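Putative ribosomal N-acetyltransferase YdaF (PDB 1NSL) forms hexamers and is a putative N-acetyltransferase of the GNAT family that may acetylate the N-termini of ribosomal proteins. Local coordinates at residues L161-G165 / M166-L170; I110-A113 / A114-L118; D49-R52 / E53-P57; I119-F123 / E124-L128. One frame throughout, in Å; residues are numbered along the deposited sequence.

In the fold
All four contacts are local, each within one helix or around one turn. Interactions 2 and 4 follow each other on helix 110-124, with centres about 13 Å apart. Interaction 2 lies closest to the middle of the chain and sets a small apolar face against the sheet. Interaction 4 ends the same helix with two large rings. Interactions 1 and 3 lie farther out, with centres about 27 Å apart. Interaction 1 is a strand-to-strand hairpin tip that reaches a second subunit. Interaction 3 is a widened turn of helix 48-65, with charged groups outside and a tyrosine inside. Interactions 2 and 4 meet a third subunit; the segments of interaction 3 touch none.

Interaction 1: L161-G165 / M166-L170; sequences LYVNG and MHHDL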
loop_
_atom_site.group_PDB
_atom_site.type_symbol
_atom_site.label_atom_id
_atom_site.label_comp_id
_atom_site.label_asym_id
_atom_site.label_seq_id
_atom_site.Cartn_x
_atom_site.Cartn_y
_atom_site.Cartn_z
ATOM N N LEU C 161 -5.536 26.312 -20.529
ATOM C CA LEU C 161 -6.069 25.063 -21.032
ATOM C C LEU C 161 -5.299 24.709 -22.219
ATOM O O LEU C 161 -4.863 25.565 -22.956
ATOM C CB LEU C 161 -7.480 25.267 -21.499
ATOM C CG LEU C 161 -8.438 24.093 -21.340
ATOM C CD1 LEU C 161 -9.566 24.356 -22.315
ATOM C CD2 LEU C 161 -7.889 22.697 -21.552
ATOM N N TYR C 162 -5.165 23.430 -22.458
ATOM C CA TYR C 162 -4.398 23.008 -23.602
ATOM C C TYR C 162 -5.219 22.008 -24.381
ATOM O O TYR C 162 -5.118 20.864 -24.137
ATOM C CB TYR C 162 -3.090 22.430 -23.105
ATOM C CG TYR C 162 -1.944 22.720 -24.007
ATOM C CD1 TYR C 162 -1.077 23.812 -23.781
ATOM C CD2 TYR C 162 -1.726 21.920 -25.105
ATOM C CE1 TYR C 162 -0.003 24.077 -24.655
ATOM C CE2 TYR C 162 -0.696 22.145 -25.953
ATOM C CZ TYR C 162 0.177 23.217 -25.754
ATOM O OH TYR C 162 1.210 23.362 -26.693
ATOM N N VAL C 163 -6.059 22.427 -25.311
ATOM C CA VAL C 163 -6.927 21.476 -26.030
ATOM C C VAL C 163 -6.399 21.017 -27.369
ATOM O O VAL C 163 -5.857 21.781 -28.133
ATOM C CB VAL C 163 -8.290 22.095 -26.382
ATOM C CG1 VAL C 163 -9.257 21.022 -26.773
ATOM C CG2 VAL C 163 -8.852 22.891 -25.218
ATOM N N ASN C 164 -6.625 19.767 -27.690
ATOM C CA ASN C 164 -6.212 19.238 -28.996
ATOM C C ASN C 164 -5.114 20.022 -29.665
ATOM O O ASN C 164 -5.386 20.714 -30.630
ATOM C CB ASN C 164 -7.402 19.198 -29.956
ATOM C CG ASN C 164 -8.628 18.543 -29.327
ATOM O OD1 ASN C 164 -8.491 17.624 -28.497
ATOM N ND2 ASN C 164 -9.828 19.025 -29.688
ATOM N N GLY C 165 -3.883 19.918 -29.170
ATOM C CA GLY C 165 -2.776 20.657 -29.753
ATOM C C GLY C 165 -2.535 22.091 -29.286
ATOM O O GLY C 165 -1.409 22.524 -29.144
HETATM N N MSE C 166 -3.583 22.842 -29.009
HETATM C CA MSE C 166 -3.348 24.244 -28.693
HETATM C C MSE C 166 -3.852 24.854 -27.395
HETATM O O MSE C 166 -4.675 24.305 -26.686
HETATM C CB MSE C 166 -3.840 25.085 -29.841
HETATM C CG MSE C 166 -3.285 24.599 -31.149
HETATM SE SE MSE C 166 -4.164 25.743 -32.328
HETATM C CE MSE C 166 -4.427 24.505 -33.913
ATOM N N HIS C 167 -3.358 26.046 -27.131
ATOM C CA HIS C 167 -3.677 26.715 -25.879
ATOM C C HIS C 167 -4.850 27.728 -25.975
ATOM O O HIS C 167 -5.087 28.292 -27.054
ATOM C CB HIS C 167 -2.399 27.313 -25.270
ATOM C CG HIS C 167 -1.791 28.385 -26.095
ATOM N ND1 HIS C 167 -0.987 28.118 -27.181
ATOM C CD2 HIS C 167 -1.871 29.731 -26.000
ATOM C CE1 HIS C 167 -0.613 29.260 -27.739
ATOM N NE2 HIS C 167 -1.125 30.255 -27.033
ATOM N N HIS C 168 -5.594 27.874 -24.861
ATOM C CA HIS C 168 -6.736 28.772 -24.722
ATOM C C HIS C 168 -6.730 29.237 -23.298
ATOM O O HIS C 168 -6.192 28.577 -22.436
ATOM C CB HIS C 168 -8.058 28.041 -24.880
ATOM C CG HIS C 168 -8.265 27.414 -26.213
ATOM N ND1 HIS C 168 -8.792 28.099 -27.282
ATOM C CD2 HIS C 168 -8.047 26.157 -26.649
ATOM C CE1 HIS C 168 -8.874 27.297 -28.328
ATOM N NE2 HIS C 168 -8.434 26.106 -27.966
ATOM N N ASP C 169 -7.365 30.366 -23.031
ATOM C CA ASP C 169 -7.430 30.904 -21.680
ATOM C C ASP C 169 -8.564 30.312 -20.904
ATOM O O ASP C 169 -9.625 29.965 -21.408
ATOM C CB ASP C 169 -7.622 32.417 -21.681
ATOM C CG ASP C 169 -6.456 33.136 -22.245
ATOM O OD1 ASP C 169 -5.396 32.510 -22.295
ATOM O OD2 ASP C 169 -6.479 34.317 -22.673
ATOM N N LEU C 170 -8.302 30.228 -19.625
ATOM C CA LEU C 170 -9.258 29.787 -18.677
ATOM C C LEU C 170 -9.773 31.056 -18.001
ATOM O O LEU C 170 -8.996 31.946 -17.640
ATOM C CB LEU C 170 -8.502 28.963 -17.688
ATOM C CG LEU C 170 -8.438 27.471 -17.906
ATOM C CD1 LEU C 170 -7.959 26.679 -16.642
ATOM C CD2 LEU C 170 -9.879 27.147 -18.255
#
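Leu161 and His168 form an antiparallel hydrogen-bonded pair at the open end of this hairpin tip. Leu161 N donates to His168 O over 3.0 Å. His168 N returns a bond to Leu161 O at 3.1 Å. Val163 and Met166, a selenomethionine, pair next to the turn. Met166 N donates to Val163 O at 2.7 Å, while the bond from Val163 N to Met166 O is weak. Asn164 and Gly165 make the two-residue turn, both with positive phi. At the backbone angles of Gly165 a CB would press on the preceding carbonyl oxygen.

Weaker polar contacts fill the middle. The CA of His167 lies 3.4 Å from Leu161 O as a CA-H...O contact.

Side chains pack on both faces of the hairpin. On one, the Tyr162 ring lies over the Met166 carbonyl, whose carbon sits 4.3 Å above the ring plane near its centre. His167 CB touches Tyr162 CD1 at 4.0 Å. On the other face, with CG1 of Val163 anti to the backbone N (chi1 -165°), Val163 CG2 is the branch that meets His168 CD2, at 3.7 Å. Leu161 CB packs on Leu170 CG there.

Tyr162 N also binds Asn92 of the second subunit, and its OH bonds weakly to Arg93 there. Replacing Tyr162 by alanine would probably uncover the Met166 carbonyl and leave Arg93 of the second subunit without this hydroxyl. The chemistry implies a hairpin held by its backbone, with Tyr162 supplying polar links to the second subunit.

Interaction 2: I110-A113 / A114-L118; sequences IITA and ACRKL
Ala114 opens the second turn by donating its N-H to Ile110 O, 2.9 Å away. The methyl of Ala114 rests against the same oxygen, with CB 3.4 Å from Ile110 O. On the side turned to the sheet the methyl meets Ile13 of strand 11-15 and Ile83 of strand 78-89.

Cys115 N bonds to Ile111 O at 2.7 Å. The thiol packs alongside the isoleucine branch, with SG 3.8 Å from Ile111 CG2. This follows from the torsions: SG is anti to its own carbonyl carbon (chi1 -65°), while CG2 of Ile111 is anti to the backbone N. Both side chains also touch Tyr99 of strand 94-101.

Arg116 N bonds to Thr112 O at 3.0 Å. Its side chain runs beside that of Thr112 and points the same way. The chain bends at chi3, and NH1 comes within 3.2 Å of Thr112 CG2. Thr112 and Arg116 both touch Arg148 of helix 140-149.

Lys117 N makes a weaker link, 3.4 Å from Ala113 O. Leu118 N reaches back to Ala114 O, and its side chain packs on Ile83 and Ile97.

This is the amphipathic helix of the beta-alpha-beta unit formed with strands 94-101 and 130-136. In GNAT enzymes the start of this helix normally faces the pyrophosphate of acetyl-CoA.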
loop_
_atom_site.group_PDB
_atom_site.type_symbol
_atom_site.label_atom_id
_atom_site.label_comp_id
_atom_site.label_asym_id
_atom_site.label_seq_id
_atom_site.Cartn_x
_atom_site.Cartn_y
_atom_site.Cartn_z
ATOM N N ILE C 110 -29.468 20.386 -16.777
ATOM C CA ILE C 110 -29.003 19.402 -15.818
ATOM C C ILE C 110 -27.872 20.007 -14.985
ATOM O O ILE C 110 -27.894 19.960 -13.744
ATOM C CB ILE C 110 -28.478 18.129 -16.438
ATOM C CG1 ILE C 110 -29.407 17.592 -17.569
ATOM C CG2 ILE C 110 -28.309 17.108 -15.358
ATOM C CD1 ILE C 110 -30.600 16.734 -17.132
ATOM N N ILE C 111 -26.891 20.609 -15.635
ATOM C CA ILE C 111 -25.724 21.068 -14.876
ATOM C C ILE C 111 -26.051 22.084 -13.795
ATOM O O ILE C 111 -25.682 21.894 -12.597
ATOM C CB ILE C 111 -24.653 21.537 -15.821
ATOM C CG1 ILE C 111 -24.325 20.328 -16.708
ATOM C CG2 ILE C 111 -23.505 22.050 -15.049
ATOM C CD1 ILE C 111 -23.371 20.494 -17.894
ATOM N N THR C 112 -26.773 23.142 -14.186
ATOM C CA THR C 112 -27.120 24.179 -13.221
ATOM C C THR C 112 -27.762 23.545 -12.005
ATOM O O THR C 112 -27.191 23.546 -10.899
ATOM C CB THR C 112 -28.048 25.157 -13.843
ATOM O OG1 THR C 112 -27.335 25.860 -14.853
ATOM C CG2 THR C 112 -28.436 26.280 -12.838
ATOM N N ALA C 113 -28.908 22.916 -12.229
ATOM C CA ALA C 113 -29.622 22.242 -11.164
ATOM C C ALA C 113 -28.712 21.381 -10.276
ATOM O O ALA C 113 -28.837 21.443 -9.068
ATOM C CB ALA C 113 -30.707 21.422 -11.747
ATOM N N ALA C 114 -27.845 20.566 -10.871
ATOM C CA ALA C 114 -26.934 19.765 -10.114
ATOM C C ALA C 114 -25.863 20.586 -9.348
ATOM O O ALA C 114 -25.540 20.237 -8.219
ATOM C CB ALA C 114 -26.259 18.706 -11.027
ATOM N N CYS C 115 -25.306 21.642 -9.962
ATOM C CA CYS C 115 -24.335 22.512 -9.242
ATOM C C CYS C 115 -24.998 23.103 -7.973
ATOM O O CYS C 115 -24.378 23.140 -6.928
ATOM C CB CYS C 115 -23.729 23.625 -10.135
ATOM S SG CYS C 115 -22.720 22.932 -11.487
ATOM N N ARG C 116 -26.254 23.544 -8.057
ATOM C CA ARG C 116 -26.894 24.058 -6.855
ATOM C C ARG C 116 -26.923 22.996 -5.722
ATOM O O ARG C 116 -26.561 23.298 -4.561
ATOM C CB ARG C 116 -28.278 24.647 -7.134
ATOM C CG ARG C 116 -28.287 25.769 -8.185
ATOM C CD ARG C 116 -29.717 26.324 -8.617
ATOM N NE ARG C 116 -29.620 27.754 -8.896
ATOM C CZ ARG C 116 -30.098 28.344 -9.995
ATOM N NH1 ARG C 116 -30.696 27.606 -10.916
ATOM N NH2 ARG C 116 -29.979 29.658 -10.185
ATOM N N LYS C 117 -27.345 21.771 -5.989
ATOM C CA LYS C 117 -27.264 20.842 -4.886
ATOM C C LYS C 117 -25.829 20.805 -4.341
ATOM O O LYS C 117 -25.637 20.827 -3.109
ATOM C CB LYS C 117 -27.698 19.430 -5.244
ATOM C CG LYS C 117 -29.195 19.194 -5.250
ATOM C CD LYS C 117 -29.928 19.520 -3.933
ATOM C CE LYS C 117 -31.432 19.549 -4.235
ATOM N NZ LYS C 117 -32.282 20.547 -3.531
ATOM N N LEU C 118 -24.841 20.768 -5.257
ATOM C CA LEU C 118 -23.428 20.613 -4.895
ATOM C C LEU C 118 -22.938 21.752 -4.042
ATOM O O LEU C 118 -22.190 21.571 -3.103
ATOM C CB LEU C 118 -22.573 20.515 -6.136
ATOM C CG LEU C 118 -21.113 20.111 -5.916
ATOM C CD1 LEU C 118 -21.020 19.133 -4.781
ATOM C CD2 LEU C 118 -20.438 19.462 -7.195
#

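Interaction 3: D49-R52 / E53-P57; sequences DTYR and ETIIP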
loop_
_atom_site.group_PDB
_atom_site.type_symbol
_atom_site.label_atom_id
_atom_site.label_comp_id
_atom_site.label_asym_id
_atom_site.label_seq_id
_atom_site.Cartn_x
_atom_site.Cartn_y
_atom_site.Cartn_z
ATOM N N ASP C 49 -12.190 -1.270 -19.212
ATOM C CA ASP C 49 -11.449 -1.944 -18.167
ATOM C C ASP C 49 -10.759 -0.960 -17.240
ATOM O O ASP C 49 -10.843 -1.062 -16.046
ATOM C CB ASP C 49 -10.424 -2.876 -18.786
ATOM C CG ASP C 49 -11.034 -4.178 -19.209
ATOM O OD1 ASP C 49 -10.417 -5.214 -18.942
ATOM O OD2 ASP C 49 -12.141 -4.270 -19.793
ATOM N N THR C 50 -10.062 0.002 -17.799
ATOM C CA THR C 50 -9.373 0.962 -16.977
ATOM C C THR C 50 -10.320 1.676 -16.020
ATOM O O THR C 50 -10.020 1.751 -14.833
ATOM C CB THR C 50 -8.534 1.928 -17.833
ATOM O OG1 THR C 50 -7.556 1.179 -18.615
ATOM C CG2 THR C 50 -7.699 2.849 -16.925
ATOM N N TYR C 51 -11.473 2.158 -16.490
ATOM C CA TYR C 51 -12.409 2.783 -15.553
ATOM C C TYR C 51 -12.910 1.817 -14.491
ATOM O O TYR C 51 -13.158 2.200 -13.347
ATOM C CB TYR C 51 -13.607 3.437 -16.254
ATOM C CG TYR C 51 -13.225 4.691 -16.916
ATOM C CD1 TYR C 51 -12.937 4.720 -18.283
ATOM C CD2 TYR C 51 -13.067 5.837 -16.190
ATOM C CE1 TYR C 51 -12.547 5.889 -18.888
ATOM C CE2 TYR C 51 -12.667 6.996 -16.790
ATOM C CZ TYR C 51 -12.419 7.021 -18.114
ATOM O OH TYR C 51 -12.037 8.188 -18.675
ATOM N N ARG C 52 -13.070 0.566 -14.874
ATOM C CA ARG C 52 -13.552 -0.406 -13.925
ATOM C C ARG C 52 -12.509 -0.776 -12.912
ATOM O O ARG C 52 -12.802 -0.949 -11.734
ATOM C CB ARG C 52 -13.956 -1.671 -14.647
ATOM C CG ARG C 52 -14.820 -2.574 -13.840
ATOM C CD ARG C 52 -15.596 -3.636 -14.657
ATOM N NE ARG C 52 -14.891 -3.896 -15.900
ATOM C CZ ARG C 52 -15.419 -3.772 -17.105
ATOM N NH1 ARG C 52 -16.694 -3.431 -17.255
ATOM N NH2 ARG C 52 -14.666 -4.007 -18.160
ATOM N N GLU C 53 -11.269 -0.915 -13.330
ATOM C CA GLU C 53 -10.337 -1.472 -12.366
ATOM C C GLU C 53 -9.549 -0.459 -11.547
ATOM O O GLU C 53 -9.087 -0.744 -10.439
ATOM C CB GLU C 53 -9.415 -2.478 -13.053
ATOM C CG GLU C 53 -10.112 -3.700 -13.643
ATOM C CD GLU C 53 -9.364 -4.212 -14.878
ATOM O OE1 GLU C 53 -8.187 -3.812 -15.048
ATOM O OE2 GLU C 53 -9.925 -4.997 -15.702
ATOM N N THR C 54 -9.443 0.743 -12.092
ATOM C CA THR C 54 -8.573 1.747 -11.570
ATOM C C THR C 54 -9.261 3.059 -11.390
ATOM O O THR C 54 -9.344 3.583 -10.280
ATOM C CB THR C 54 -7.476 1.927 -12.579
ATOM O OG1 THR C 54 -6.661 0.754 -12.537
ATOM C CG2 THR C 54 -6.560 3.026 -12.173
ATOM N N ILE C 55 -9.785 3.619 -12.470
ATOM C CA ILE C 55 -10.270 4.964 -12.312
ATOM C C ILE C 55 -11.483 5.079 -11.426
ATOM O O ILE C 55 -11.528 5.955 -10.562
ATOM C CB ILE C 55 -10.483 5.670 -13.627
ATOM C CG1 ILE C 55 -9.151 5.893 -14.320
ATOM C CG2 ILE C 55 -11.071 7.027 -13.363
ATOM C CD1 ILE C 55 -9.314 6.283 -15.725
ATOM N N ILE C 56 -12.461 4.206 -11.604
ATOM C CA ILE C 56 -13.610 4.388 -10.761
ATOM C C ILE C 56 -13.327 4.020 -9.305
ATOM O O ILE C 56 -13.784 4.696 -8.389
ATOM C CB ILE C 56 -14.766 3.715 -11.305
ATOM C CG1 ILE C 56 -15.125 4.383 -12.623
ATOM C CG2 ILE C 56 -15.909 3.882 -10.361
ATOM C CD1 ILE C 56 -16.247 3.616 -13.394
ATOM N N PRO C 57 -12.593 2.953 -9.069
ATOM C CA PRO C 57 -12.157 2.681 -7.724
ATOM C C PRO C 57 -11.430 3.847 -7.134
ATOM O O PRO C 57 -11.875 4.234 -6.072
ATOM C CB PRO C 57 -11.242 1.481 -7.898
ATOM C CG PRO C 57 -11.844 0.712 -8.935
ATOM C CD PRO C 57 -12.258 1.835 -9.952
#
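A wider, pi-type turn in helix 48-65 brings residues 49-52 against 53-57. Thr50 O is gripped by two good donors, with a weak third from Glu53 N. Thr54 N and Ile55 N each lie 3.0 Å from Thr50 O and approach from opposite faces of the carbonyl plane. Ile56 N bonds to Tyr51 O at 2.7 Å. Glu53 N bonds to Asp49 O at 2.8 Å. Pro57 has no N-H to give, and its CD rests near Arg52 O.

The Tyr51 and Ile55 side chains run alongside each other. Ile55 CD1 sits over one ring face, 4.0 Å from the Tyr51 ring centroid, as a CH-pi contact. A chi1 of -67° at Ile55, with CG1 beside the backbone N, carries CD1 there. Ile56 CG1 lies at the ring edge. The ring also packs on Leu24 and Ile28 of helix 21-30. A serine in place of Tyr51 is likely to open a gap between the two helices and leave Ile55 CD1 without its ring.

Arg52 NH1 forms its stronger salt bridge with Glu22. Its NH2 forms one with Asp49 OD2 at 3.0 Å, whose hydrogen bond is weak. This charge probably offsets part of the repulsion between the nearby Asp49 and Glu53 carboxylates. The i+5 to i bonds of Ile55 and Ile56 are those of a pi-type turn within an alpha-helix; here Pro57 follows with a kink.

Interaction 4: I119-F123 / E124-L128; sequences ITYAF and EELEL
Glu124 N donates to Thr120 O at 2.7 Å, near the C-terminal end of helix 110-124. The Thr120 and Glu124 side chains run the same way, with CG2 of Thr120 3.6 Å from Glu124 OE1. Thr120 OG1 bonds to Arg116 O, one turn back.

Beyond this the bonds lengthen in span. Leu126 N reaches Tyr121 O weakly at 3.4 Å. Leu128 N bonds to Ala122 O at 3.1 Å, six residues back. Here the chain leaves the helix of the beta-alpha-beta unit and leads to strand 130-136.

The Tyr121 ring lies across this turn. Its CG is anti to the backbone N (chi1 170°), which carries the ring to Glu125 and Leu126. There CE2 meets Leu126 CD1 at 3.4 Å, and CD1 of the ring meets Glu125 CB at 3.7 Å. Met2 of the third subunit packs on the Tyr121 side chain, and Gly1 N of that subunit bonds weakly to Glu125 OE1.

Phe123 turns its ring edge to Leu128 O, which lies in the ring plane 3.3 Å from CD1. The ring also meets that of Trp180, and Phe123 O accepts a bond from Lys177 NZ.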
loop_
_atom_site.group_PDB
_atom_site.type_symbol
_atom_site.label_atom_id
_atom_site.label_comp_id
_atom_site.label_asym_id
_atom_site.label_seq_id
_atom_site.Cartn_x
_atom_site.Cartn_y
_atom_site.Cartn_z
ATOM N N ILE C 119 -23.394 22.942 -4.387
ATOM C CA ILE C 119 -22.976 24.115 -3.711
ATOM C C ILE C 119 -23.560 24.034 -2.327
ATOM O O ILE C 119 -22.818 24.029 -1.319
ATOM C CB ILE C 119 -23.456 25.308 -4.496
ATOM C CG1 ILE C 119 -22.607 25.328 -5.764
ATOM C CG2 ILE C 119 -23.365 26.626 -3.645
ATOM C CD1 ILE C 119 -23.006 26.324 -6.769
ATOM N N THR C 120 -24.881 23.903 -2.265
ATOM C CA THR C 120 -25.514 23.801 -0.971
ATOM C C THR C 120 -24.627 22.964 -0.014
ATOM O O THR C 120 -24.266 23.398 1.065
ATOM C CB THR C 120 -26.930 23.158 -1.102
ATOM O OG1 THR C 120 -27.842 24.036 -1.798
ATOM C CG2 THR C 120 -27.562 22.965 0.307
ATOM N N TYR C 121 -24.273 21.780 -0.460
ATOM C CA TYR C 121 -23.465 20.868 0.283
ATOM C C TYR C 121 -22.146 21.504 0.586
ATOM O O TYR C 121 -21.620 21.380 1.680
ATOM C CB TYR C 121 -23.220 19.620 -0.545
ATOM C CG TYR C 121 -22.186 18.706 0.033
ATOM C CD1 TYR C 121 -22.490 17.866 1.105
ATOM C CD2 TYR C 121 -20.893 18.657 -0.501
ATOM C CE1 TYR C 121 -21.539 17.007 1.632
ATOM C CE2 TYR C 121 -19.929 17.802 0.036
ATOM C CZ TYR C 121 -20.255 16.978 1.103
ATOM O OH TYR C 121 -19.297 16.119 1.635
ATOM N N ALA C 122 -21.595 22.197 -0.387
ATOM C CA ALA C 122 -20.284 22.732 -0.162
ATOM C C ALA C 122 -20.370 23.728 0.954
ATOM O O ALA C 122 -19.563 23.673 1.873
ATOM C CB ALA C 122 -19.823 23.359 -1.338
ATOM N N PHE C 123 -21.365 24.623 0.910
ATOM C CA PHE C 123 -21.486 25.681 1.917
ATOM C C PHE C 123 -22.121 25.266 3.220
ATOM O O PHE C 123 -21.932 25.953 4.229
ATOM C CB PHE C 123 -22.303 26.854 1.393
ATOM C CG PHE C 123 -21.617 27.672 0.335
ATOM C CD1 PHE C 123 -20.258 27.943 0.380
ATOM C CD2 PHE C 123 -22.320 28.169 -0.715
ATOM C CE1 PHE C 123 -19.657 28.692 -0.621
ATOM C CE2 PHE C 123 -21.716 28.906 -1.666
ATOM C CZ PHE C 123 -20.401 29.170 -1.613
ATOM N N GLU C 124 -22.906 24.197 3.265
ATOM C CA GLU C 124 -23.590 23.896 4.548
ATOM C C GLU C 124 -23.190 22.570 5.153
ATOM O O GLU C 124 -23.943 22.025 5.928
ATOM C CB GLU C 124 -25.105 23.822 4.351
ATOM C CG GLU C 124 -25.908 25.108 4.461
ATOM C CD GLU C 124 -27.380 24.936 4.020
ATOM O OE1 GLU C 124 -27.866 23.794 3.798
ATOM O OE2 GLU C 124 -28.081 25.954 3.877
ATOM N N GLU C 125 -22.046 22.015 4.782
ATOM C CA GLU C 125 -21.636 20.709 5.301
ATOM C C GLU C 125 -20.121 20.621 5.351
ATOM O O GLU C 125 -19.554 20.173 6.326
ATOM C CB GLU C 125 -22.176 19.590 4.406
ATOM C CG GLU C 125 -23.694 19.484 4.379
ATOM C CD GLU C 125 -24.256 18.779 5.619
ATOM O OE1 GLU C 125 -23.650 17.772 6.067
ATOM O OE2 GLU C 125 -25.301 19.221 6.156
ATOM N N LEU C 126 -19.442 20.989 4.279
ATOM C CA LEU C 126 -17.999 21.007 4.389
ATOM C C LEU C 126 -17.726 22.371 4.983
ATOM O O LEU C 126 -16.596 22.665 5.423
ATOM C CB LEU C 126 -17.308 20.821 3.062
ATOM C CG LEU C 126 -17.812 19.627 2.282
ATOM C CD1 LEU C 126 -17.076 19.511 0.938
ATOM C CD2 LEU C 126 -17.667 18.382 3.079
ATOM N N GLU C 127 -18.798 23.174 5.005
ATOM C CA GLU C 127 -18.755 24.529 5.519
ATOM C C GLU C 127 -17.681 25.377 4.871
ATOM O O GLU C 127 -17.064 26.179 5.572
ATOM C CB GLU C 127 -18.487 24.501 7.009
ATOM C CG GLU C 127 -19.696 24.031 7.775
ATOM C CD GLU C 127 -19.446 23.959 9.254
ATOM O OE1 GLU C 127 -18.265 24.005 9.694
ATOM O OE2 GLU C 127 -20.450 23.850 9.978
ATOM N N LEU C 128 -17.454 25.197 3.569
ATOM C CA LEU C 128 -16.463 25.965 2.841
ATOM C C LEU C 128 -16.900 27.383 2.743
ATOM O O LEU C 128 -18.085 27.683 2.848
ATOM C CB LEU C 128 -16.347 25.496 1.377
ATOM C CG LEU C 128 -15.941 24.039 1.236
ATOM C CD1 LEU C 128 -15.423 23.802 -0.127
ATOM C CD2 LEU C 128 -14.882 23.751 2.287
#